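Local coordinates for protein thiamine-monophosphate kinase (Aquifex aeolicus, PDB 1VQV) that catalyses the ATP-dependent phosphorylation of thiamine monophosphate to thiamine diphosphate, the active form of vitamin B1, working as a magnesium-dependent homodimer, at residues I65-N68 with V69-I73. Sequence-based numbering, arbitrary orientation.
Sequences ISVN and VSDVI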
loop_
_atom_site.group_PDB
_atom_site.type_symbol
_atom_site.label_atom_id
_atom_site.label_comp_id
_atom_site.label_asym_id
_atom_site.label_seq_id
_atom_site.Cartn_x
_atom_site.Cartn_y
_atom_site.Cartn_z
ATOM N N ILE B 65 11.419 4.336 -1.556
ATOM C CA ILE B 65 11.664 3.167 -2.383
ATOM C C ILE B 65 12.708 2.234 -1.750
ATOM O O ILE B 65 12.557 1.018 -1.756
ATOM C CB ILE B 65 12.139 3.592 -3.785
ATOM C CG1 ILE B 65 10.987 4.278 -4.525
ATOM C CG2 ILE B 65 12.680 2.383 -4.557
ATOM C CD1 ILE B 65 9.785 3.405 -4.775
ATOM N N SER B 66 13.757 2.812 -1.183
ATOM C CA SER B 66 14.810 2.020 -0.568
ATOM C C SER B 66 14.401 1.158 0.620
ATOM O O SER B 66 14.911 0.059 0.768
ATOM C CB SER B 66 15.983 2.915 -0.161
ATOM O OG SER B 66 16.784 3.233 -1.289
ATOM N N VAL B 67 13.504 1.635 1.472
ATOM C CA VAL B 67 13.119 0.824 2.611
ATOM C C VAL B 67 12.442 -0.452 2.124
ATOM O O VAL B 67 12.753 -1.548 2.595
ATOM C CB VAL B 67 12.175 1.584 3.564
ATOM C CG1 VAL B 67 11.757 0.684 4.713
ATOM C CG2 VAL B 67 12.881 2.813 4.113
ATOM N N ASN B 68 11.528 -0.329 1.170
ATOM C CA ASN B 68 10.846 -1.508 0.665
ATOM C C ASN B 68 11.767 -2.466 -0.053
ATOM O O ASN B 68 11.581 -3.677 0.012
ATOM C CB ASN B 68 9.707 -1.122 -0.268
ATOM C CG ASN B 68 8.465 -0.792 0.479
ATOM O OD1 ASN B 68 8.190 -1.392 1.506
ATOM N ND2 ASN B 68 7.698 0.155 -0.025
ATOM N N VAL B 69 12.761 -1.920 -0.744
ATOM C CA VAL B 69 13.719 -2.734 -1.482
ATOM C C VAL B 69 14.598 -3.553 -0.524
ATOM O O VAL B 69 14.946 -4.691 -0.812
ATOM C CB VAL B 69 14.615 -1.837 -2.389
ATOM C CG1 VAL B 69 15.679 -2.674 -3.062
ATOM C CG2 VAL B 69 13.765 -1.133 -3.438
ATOM N N SER B 70 14.935 -2.966 0.619
ATOM C CA SER B 70 15.766 -3.625 1.613
ATOM C C SER B 70 15.140 -4.866 2.229
ATOM O O SER B 70 15.849 -5.719 2.753
ATOM C CB SER B 70 16.141 -2.649 2.722
ATOM O OG SER B 70 17.136 -1.751 2.267
ATOM N N ASP B 71 13.814 -4.948 2.173
ATOM C CA ASP B 71 13.079 -6.086 2.700
ATOM C C ASP B 71 13.014 -7.182 1.655
ATOM O O ASP B 71 13.169 -8.363 1.977
ATOM C CB ASP B 71 11.668 -5.673 3.072
ATOM C CG ASP B 71 11.642 -4.710 4.217
ATOM O OD1 ASP B 71 12.247 -5.037 5.265
ATOM O OD2 ASP B 71 11.023 -3.628 4.064
ATOM N N VAL B 72 12.749 -6.779 0.414
ATOM C CA VAL B 72 12.695 -7.707 -0.706
ATOM C C VAL B 72 14.081 -8.322 -0.858
ATOM O O VAL B 72 14.226 -9.519 -1.070
ATOM C CB VAL B 72 12.361 -6.993 -2.038
ATOM C CG1 VAL B 72 12.457 -7.980 -3.193
ATOM C CG2 VAL B 72 10.969 -6.376 -1.979
ATOM N N ILE B 73 15.100 -7.479 -0.746
ATOM C CA ILE B 73 16.482 -7.904 -0.886
ATOM C C ILE B 73 16.905 -8.912 0.178
ATOM O O ILE B 73 17.566 -9.898 -0.124
ATOM C CB ILE B 73 17.415 -6.633 -0.911
ATOM C CG1 ILE B 73 18.029 -6.513 -2.292
ATOM C CG2 ILE B 73 18.491 -6.674 0.170
ATOM C CD1 ILE B 73 17.004 -6.649 -3.391
HETATM O O HOH W 1 8.789 -2.432 3.947
#
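Asn68 and Asp71, three residues apart on helix 57-73 in the PurM-like N-terminal domain of this kinase, are linked through a water. The water lies between Asn68 OD1, at 2.7 Å, and Asp71 OD2. The spacing puts both residues on one side of the helix; each has CG anti to the carbonyl carbon, beside its own backbone N (chi1 -84° for Asn68, -66° for Asp71), and the water spans the ends of the amide and the carboxylate. Asp71 is a ligand of three magnesium sites, a role suited to a carboxylate. The amide of Asn68 can both accept and donate: Thr41 and Val130 hold it through weak hydrogen bonds, close to the magnesium ligand Asp43.

The face toward helix 94-111 is apolar at Ile65 and Val69. These two, one turn apart, meet through their CG2 methyls at 3.8 Å, branched side chains that fill the seam against Tyr111 of that helix. The backbone bond from Val69 N to Ile65 O (3.1 Å) ties the same two residues. Serine is small enough for the buried positions 66 and 70, and its hydroxyl finds partners there: Ser66 OG is bonded to Tyr111 OH, whereas Ser70 turns its hydroxyl back along the helix. There Ser66 O receives two bonds, one from Ser70 N at 3.0 Å and a weak one from Ser70 OG at 3.2 Å.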